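PDB 4NIM: versicolorin reductase from Brucella melitensis, which probably catalyses NAD(P)(H)-dependent interconversion of a carbonyl and a hydroxyl group, as a member of the short-chain dehydrogenase/reductase family. Local coordinates for residues Val151-Ser156 with Ala164-Ser169; Ala172-Thr177 with Gly254-Phe259. All blocks are in the same frame, centred on the assembly; numbering follows the deposited sequence.

Contact 1: Val151-Ser156 with Ala164-Ser169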
ATOM      1  N   VAL A 151       1.276  -2.709  -0.632  1.00 15.33           N
ATOM      2  CA  VAL A 151       1.589  -3.397   0.618  1.00 15.76           C
ATOM      3  C   VAL A 151       0.633  -4.606   0.715  1.00 15.90           C
ATOM      4  O   VAL A 151      -0.574  -4.455   0.941  1.00 16.01           O
ATOM      5  CB  VAL A 151       1.438  -2.514   1.825  1.00 16.62           C
ATOM      6  CG1 VAL A 151       1.774  -3.291   3.122  1.00 17.16           C
ATOM      7  CG2 VAL A 151       2.390  -1.293   1.713  1.00 17.53           C
ATOM      8  N   SER A 152       1.180  -5.782   0.484  1.00 15.78           N
ATOM      9  CA  SER A 152       0.428  -7.008   0.529  1.00 15.91           C
ATOM     10  C   SER A 152       0.871  -7.767   1.790  1.00 17.08           C
ATOM     11  O   SER A 152       1.272  -7.146   2.766  1.00 17.64           O
ATOM     12  CB  SER A 152       0.656  -7.823  -0.733  1.00 15.56           C
ATOM     13  OG  SER A 152      -0.168  -8.968  -0.758  1.00 15.49           O
ATOM     14  N   SER A 153       0.677  -9.091   1.816  1.00 17.24           N
ATOM     15  CA  SER A 153       0.844  -9.843   3.047  1.00 17.32           C
ATOM     16  C   SER A 153       1.627 -11.122   2.854  1.00 17.22           C
ATOM     17  O   SER A 153       1.594 -11.728   1.780  1.00 17.12           O
ATOM     18  CB  SER A 153      -0.565 -10.147   3.598  1.00 17.32           C
ATOM     19  OG  SER A 153      -0.520 -10.945   4.764  1.00 17.18           O
ATOM     20  N   MET A 154       2.226 -11.631   3.933  1.00 16.97           N
ATOM     21  CA  MET A 154       2.803 -12.980   3.920  1.00 16.86           C
ATOM     22  C   MET A 154       1.722 -14.035   3.782  1.00 16.49           C
ATOM     23  O   MET A 154       1.993 -15.186   3.512  1.00 17.24           O
ATOM     24  CB  MET A 154       3.628 -13.271   5.187  1.00 17.35           C
ATOM     25  CG  MET A 154       4.914 -12.479   5.230  1.00 17.60           C
ATOM     26  SD  MET A 154       6.118 -12.831   3.913  1.00 17.75           S
ATOM     27  CE  MET A 154       6.635 -14.474   4.270  1.00 18.35           C
ATOM     28  N   SER A 155       0.470 -13.641   4.025  1.00 16.99           N
ATOM     29  CA  SER A 155      -0.674 -14.507   3.874  1.00 17.32           C
ATOM     30  C   SER A 155      -1.157 -14.726   2.433  1.00 17.74           C
ATOM     31  O   SER A 155      -2.059 -15.571   2.177  1.00 18.85           O
ATOM     32  CB  SER A 155      -1.836 -13.928   4.710  1.00 18.27           C
ATOM     33  OG  SER A 155      -1.549 -13.913   6.068  1.00 19.11           O
ATOM     34  N   SER A 156      -0.508 -14.067   1.464  1.00 17.15           N
ATOM     35  CA  SER A 156      -1.047 -13.984   0.132  1.00 17.16           C
ATOM     36  C   SER A 156      -0.919 -15.254  -0.702  1.00 17.12           C
ATOM     37  O   SER A 156      -1.516 -15.344  -1.765  1.00 17.90           O
ATOM     38  CB  SER A 156      -0.387 -12.823  -0.589  1.00 16.52           C
ATOM     39  OG  SER A 156       0.935 -13.113  -0.915  1.00 17.12           O
ATOM     40  N   ALA A 164      -9.695 -16.306   6.028  1.00 16.41           N
ATOM     41  CA  ALA A 164      -9.759 -16.833   4.691  1.00 15.84           C
ATOM     42  C   ALA A 164      -9.925 -15.792   3.622  1.00 15.21           C
ATOM     43  O   ALA A 164      -9.184 -15.825   2.629  1.00 14.50           O
ATOM     44  CB  ALA A 164     -10.862 -17.904   4.549  1.00 16.59           C
ATOM     45  N   ALA A 165     -10.925 -14.922   3.746  1.00 14.81           N
ATOM     46  CA  ALA A 165     -11.199 -13.963   2.680  1.00 14.99           C
ATOM     47  C   ALA A 165     -10.069 -12.921   2.586  1.00 14.70           C
ATOM     48  O   ALA A 165      -9.691 -12.496   1.458  1.00 14.44           O
ATOM     49  CB  ALA A 165     -12.532 -13.244   2.916  1.00 15.97           C
ATOM     50  N   TYR A 166      -9.524 -12.576   3.734  1.00 14.89           N
ATOM     51  CA  TYR A 166      -8.381 -11.622   3.798  1.00 15.55           C
ATOM     52  C   TYR A 166      -7.220 -12.162   2.968  1.00 15.14           C
ATOM     53  O   TYR A 166      -6.656 -11.448   2.140  1.00 15.23           O
ATOM     54  CB  TYR A 166      -7.906 -11.429   5.235  1.00 16.13           C
ATOM     55  CG  TYR A 166      -6.555 -10.738   5.405  1.00 17.31           C
ATOM     56  CD1 TYR A 166      -6.459  -9.402   5.479  1.00 18.80           C
ATOM     57  CD2 TYR A 166      -5.375 -11.497   5.491  1.00 18.74           C
ATOM     58  CE1 TYR A 166      -5.211  -8.767   5.685  1.00 20.15           C
ATOM     59  CE2 TYR A 166      -4.135 -10.913   5.610  1.00 18.66           C
ATOM     60  CZ  TYR A 166      -4.064  -9.559   5.736  1.00 20.48           C
ATOM     61  OH  TYR A 166      -2.821  -9.043   5.878  1.00 23.36           O
ATOM     62  N   CYS A 167      -6.913 -13.446   3.139  1.00 15.66           N
ATOM     63  CA  CYS A 167      -5.758 -14.041   2.429  1.00 15.22           C
ATOM     64  C   CYS A 167      -6.019 -13.977   0.929  1.00 15.78           C
ATOM     65  O   CYS A 167      -5.171 -13.492   0.188  1.00 15.68           O
ATOM     66  CB  CYS A 167      -5.503 -15.447   2.861  1.00 15.60           C
ATOM     67  SG  CYS A 167      -5.023 -15.567   4.602  1.00 16.47           S
ATOM     68  N   ALA A 168      -7.212 -14.415   0.497  1.00 15.46           N
ATOM     69  CA  ALA A 168      -7.582 -14.309  -0.935  1.00 15.15           C
ATOM     70  C   ALA A 168      -7.495 -12.893  -1.507  1.00 15.03           C
ATOM     71  O   ALA A 168      -7.066 -12.700  -2.658  1.00 14.18           O
ATOM     72  CB  ALA A 168      -8.975 -14.949  -1.164  1.00 15.21           C
ATOM     73  N   SER A 169      -7.917 -11.878  -0.756  1.00 15.49           N
ATOM     74  CA  SER A 169      -7.833 -10.480  -1.214  1.00 15.61           C
ATOM     75  C   SER A 169      -6.393 -10.040  -1.488  1.00 15.96           C
ATOM     76  O   SER A 169      -6.154  -9.279  -2.417  1.00 16.01           O
ATOM     77  CB  SER A 169      -8.511  -9.496  -0.236  1.00 15.54           C
ATOM     78  OG  SER A 169      -7.763  -9.291   0.969  1.00 15.52           O
TER

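Contact 2: Ala172-Thr177 with Gly254-Phe259. With EDO (1,2-ethanediol), chain B.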
ATOM      1  N   ALA A 172      -5.053 -11.774  -4.671  1.00 12.86           N
ATOM      2  CA  ALA A 172      -5.483 -11.023  -5.822  1.00 13.25           C
ATOM      3  C   ALA A 172      -4.559  -9.819  -6.056  1.00 13.83           C
ATOM      4  O   ALA A 172      -4.219  -9.502  -7.212  1.00 14.09           O
ATOM      5  CB  ALA A 172      -6.908 -10.531  -5.642  1.00 13.77           C
ATOM      6  N   LEU A 173      -4.148  -9.176  -4.974  1.00 13.79           N
ATOM      7  CA  LEU A 173      -3.261  -8.031  -5.090  1.00 14.17           C
ATOM      8  C   LEU A 173      -1.888  -8.386  -5.710  1.00 14.51           C
ATOM      9  O   LEU A 173      -1.337  -7.634  -6.550  1.00 15.20           O
ATOM     10  CB  LEU A 173      -3.131  -7.361  -3.750  1.00 14.79           C
ATOM     11  CG  LEU A 173      -2.289  -6.051  -3.689  1.00 15.24           C
ATOM     12  CD1 LEU A 173      -2.937  -4.951  -4.487  1.00 16.52           C
ATOM     13  CD2 LEU A 173      -2.171  -5.622  -2.271  1.00 16.47           C
ATOM     14  N   ASP A 174      -1.301  -9.488  -5.278  1.00 14.95           N
ATOM     15  CA  ASP A 174      -0.041  -9.966  -5.860  1.00 15.10           C
ATOM     16  C   ASP A 174      -0.200 -10.207  -7.347  1.00 15.51           C
ATOM     17  O   ASP A 174       0.666  -9.811  -8.124  1.00 15.38           O
ATOM     18  CB  ASP A 174       0.437 -11.250  -5.219  1.00 16.17           C
ATOM     19  CG  ASP A 174       0.891 -11.090  -3.771  1.00 17.30           C
ATOM     20  OD1 ASP A 174       0.682 -10.004  -3.187  1.00 18.11           O
ATOM     21  OD2 ASP A 174       1.509 -12.086  -3.241  1.00 17.78           O
ATOM     22  N   THR A 175      -1.249 -10.934  -7.755  1.00 14.74           N
ATOM     23  CA  THR A 175      -1.494 -11.085  -9.167  1.00 15.39           C
ATOM     24  C   THR A 175      -1.634  -9.772  -9.940  1.00 14.81           C
ATOM     25  O   THR A 175      -1.055  -9.573 -11.029  1.00 15.30           O
ATOM     26  CB  THR A 175      -2.702 -11.986  -9.432  1.00 14.89           C
ATOM     27  OG1 THR A 175      -2.408 -13.277  -8.888  1.00 14.62           O
ATOM     28  CG2 THR A 175      -2.956 -12.081 -10.919  1.00 15.32           C
ATOM     29  N   LEU A 176      -2.401  -8.864  -9.372  1.00 15.17           N
ATOM     30  CA  LEU A 176      -2.508  -7.504  -9.917  1.00 15.39           C
ATOM     31  C   LEU A 176      -1.173  -6.725 -10.015  1.00 15.01           C
ATOM     32  O   LEU A 176      -0.890  -6.121 -11.040  1.00 14.13           O
ATOM     33  CB  LEU A 176      -3.529  -6.717  -9.110  1.00 15.68           C
ATOM     34  CG  LEU A 176      -3.914  -5.369  -9.708  1.00 16.29           C
ATOM     35  CD1 LEU A 176      -4.632  -5.533 -11.027  1.00 16.48           C
ATOM     36  CD2 LEU A 176      -4.739  -4.547  -8.694  1.00 16.60           C
ATOM     37  N   THR A 177      -0.325  -6.868  -9.009  1.00 14.53           N
ATOM     38  CA  THR A 177       0.995  -6.255  -9.032  1.00 14.90           C
ATOM     39  C   THR A 177       1.722  -6.750 -10.272  1.00 15.01           C
ATOM     40  O   THR A 177       2.274  -5.949 -11.026  1.00 15.09           O
ATOM     41  CB  THR A 177       1.813  -6.605  -7.763  1.00 14.99           C
ATOM     42  OG1 THR A 177       1.186  -6.012  -6.594  1.00 14.79           O
ATOM     43  CG2 THR A 177       3.295  -6.153  -7.910  1.00 15.40           C
ATOM     44  N   GLY A 254       7.385  -5.536 -10.795  1.00 15.16           N
ATOM     45  CA  GLY A 254       6.743  -6.849 -10.768  1.00 15.55           C
ATOM     46  C   GLY A 254       7.265  -7.749  -9.654  1.00 15.37           C
ATOM     47  O   GLY A 254       6.905  -8.906  -9.569  1.00 15.73           O
ATOM     48  N   ALA A 255       8.053  -7.185  -8.756  1.00 15.70           N
ATOM     49  CA  ALA A 255       8.642  -7.997  -7.690  1.00 15.96           C
ATOM     50  C   ALA A 255       7.644  -8.180  -6.595  1.00 16.17           C
ATOM     51  O   ALA A 255       6.839  -7.285  -6.334  1.00 15.83           O
ATOM     52  CB  ALA A 255       9.912  -7.354  -7.178  1.00 16.20           C
ATOM     53  N   ILE A 256       7.675  -9.369  -5.992  1.00 16.54           N
ATOM     54  CA  ILE A 256       6.892  -9.721  -4.802  1.00 16.78           C
ATOM     55  C   ILE A 256       7.938  -9.943  -3.723  1.00 16.79           C
ATOM     56  O   ILE A 256       8.675 -10.918  -3.768  1.00 16.74           O
ATOM     57  CB  ILE A 256       6.065 -11.029  -5.034  1.00 17.56           C
ATOM     58  CG1 ILE A 256       5.057 -10.892  -6.183  1.00 18.08           C
ATOM     59  CG2 ILE A 256       5.381 -11.468  -3.729  1.00 18.19           C
ATOM     60  CD1 ILE A 256       4.138  -9.711  -6.123  1.00 18.92           C
ATOM     61  N   VAL A 257       8.127  -8.953  -2.840  1.00 17.09           N
ATOM     62  CA  VAL A 257       9.210  -8.950  -1.887  1.00 16.65           C
ATOM     63  C   VAL A 257       8.656  -9.296  -0.494  1.00 16.50           C
ATOM     64  O   VAL A 257       7.946  -8.492   0.153  1.00 16.02           O
ATOM     65  CB  VAL A 257       9.864  -7.563  -1.865  1.00 16.66           C
ATOM     66  CG1 VAL A 257      11.053  -7.524  -0.930  1.00 17.09           C
ATOM     67  CG2 VAL A 257      10.235  -7.132  -3.302  1.00 16.95           C
ATOM     68  N   ASN A 258       8.992 -10.465  -0.025  1.00 16.34           N
ATOM     69  CA  ASN A 258       8.541 -10.922   1.298  1.00 17.21           C
ATOM     70  C   ASN A 258       9.306 -10.204   2.379  1.00 17.60           C
ATOM     71  O   ASN A 258      10.529 -10.156   2.352  1.00 18.65           O
ATOM     72  CB  ASN A 258       8.731 -12.400   1.450  1.00 17.86           C
ATOM     73  CG  ASN A 258       7.895 -13.192   0.482  1.00 18.52           C
ATOM     74  OD1 ASN A 258       8.381 -13.646  -0.576  1.00 21.63           O
ATOM     75  ND2 ASN A 258       6.640 -13.258   0.746  1.00 20.15           N
ATOM     76  N   PHE A 259       8.589  -9.716   3.367  1.00 17.59           N
ATOM     77  CA  PHE A 259       9.175  -8.942   4.439  1.00 18.17           C
ATOM     78  C   PHE A 259       8.625  -9.423   5.754  1.00 17.34           C
ATOM     79  O   PHE A 259       7.618  -8.928   6.214  1.00 17.50           O
ATOM     80  CB  PHE A 259       8.890  -7.468   4.250  1.00 19.35           C
ATOM     81  CG  PHE A 259       9.731  -6.571   5.115  1.00 20.37           C
ATOM     82  CD1 PHE A 259       9.336  -6.274   6.416  1.00 22.69           C
ATOM     83  CD2 PHE A 259      10.930  -6.069   4.661  1.00 22.30           C
ATOM     84  CE1 PHE A 259      10.112  -5.456   7.250  1.00 23.42           C
ATOM     85  CE2 PHE A 259      11.713  -5.228   5.472  1.00 22.72           C
ATOM     86  CZ  PHE A 259      11.318  -4.963   6.779  1.00 23.96           C
TER
HETATM   87  C1  EDO B 301       1.976 -15.260  -4.296  1.00 27.72           C
HETATM   88  O1  EDO B 301       2.642 -14.006  -4.580  1.00 28.91           O
HETATM   89  C2  EDO B 301       0.447 -15.178  -4.449  1.00 27.62           C
HETATM   90  O2  EDO B 301      -0.026 -15.134  -5.821  1.00 26.92           O

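Contact 1: Val151-Ser156 with Ala164-Ser169
S153 and Y166 probably form the Ser-Tyr pair of the short-chain dehydrogenase active site; S153 OG lies 3.2 Å from Y166 OH. The serine comes to the edge of the phenol, near the ring plane, and at the same edge S153 OG is 3.7 Å from the ortho carbon Y166 CE2. A trans first torsion of Y166 (chi1 166°) carries the ring out to the end of strand 147-153. S153 OG also accepts from S155 N (3.0 Å, N-H...O angle 163°). This ST turn probably steadies the serine oxygen beside the tyrosine. Y166 follows S153 by thirteen residues and precedes K170 by four, the Ser...Tyr-x-x-x-Lys spacing of the family, consistent with a catalytic role; the pair sits at the strand-to-helix link of the beta-alpha-beta unit 147-153, 164-183, 190-196. The turn packs on the next helix residue too: S155 CB lies 3.6 Å from C167 SG, and S155 O is 3.5 Å from C167 CB. S155 OG, in the plane of the Y166 ring at its edge, is hydrogen-bonded to Q160. One turn on, S169 OG donates to Y166 O (2.7 Å) and is also bonded to N124 ND2.

Contact 2: Ala172-Thr177 with Gly254-Phe259
I256 reaches across to helix 164-183 with both branches of its side chain, and the two meet different surroundings. CG1 lies anti to the carbonyl carbon (chi1 -61°) and a second bend (chi2 -52°) puts CD1 by the helix backbone, where I256 CD1 lies 4.0 Å from D174 O and 4.1 Å from T177 CG2. The T177 and I256 side chains meet at a slant, and T177 CG2 also lies 4.0 Å from A255 O. This is the denser part of the contact: T177 is buried, points its CB toward the strand, and has its hydroxyl bonded to N150 ND2, so that the methyl is the branch presented to I256. The backbones are closest here as well, with T177 CA 6.0 Å from G254 CA. In the Rossmann-type fold, 256-259 is the last strand of the parallel sheet, at its edge beside strand 190-196, and helix 164-183 packs over that end of the sheet.

Toward the D174 carboxylate the spacing widens and the contact turns polar. D174 CA and I256 CA are 7.0 Å apart, and the nearest side-chain approach, D174 OD2 to I256 CG2, is a 4.0 Å contact of a carboxylate with a methyl. A 1,2-ethanediol, probably from the crystallisation liquor, occupies this side: its O1 donates to D174 OD2 at 2.6 Å and lies near I256 CG2. D174 OD2 is also hydrogen-bonded to N195 ND2, and donors gathered on this oxygen would probably favour the ionised carboxylate.

Overall arrangement
Helix 164-183 serves both contacts: its first turns carry Y166 and C167 to the 153-156 turn in contact 1, and later turns carry D174 and T177 to strand 256-259 in contact 2. The two centres are 11 Å apart, yet the contacts touch. Probable hydrogen bonds run from D174 OD1 to S152 OG (2.8 Å) and from D174 OD2 to S156 OG (2.6 Å). Contact 1 holds the probable catalytic pair S153-Y166, and D174 of contact 2 thus grips residues on both sides of S153 in the chain. At the strand end, M154 SD packs 3.2 Å from N258 ND2. The ethanediol held by D174 also lies about 4 Å from the S156 side chain.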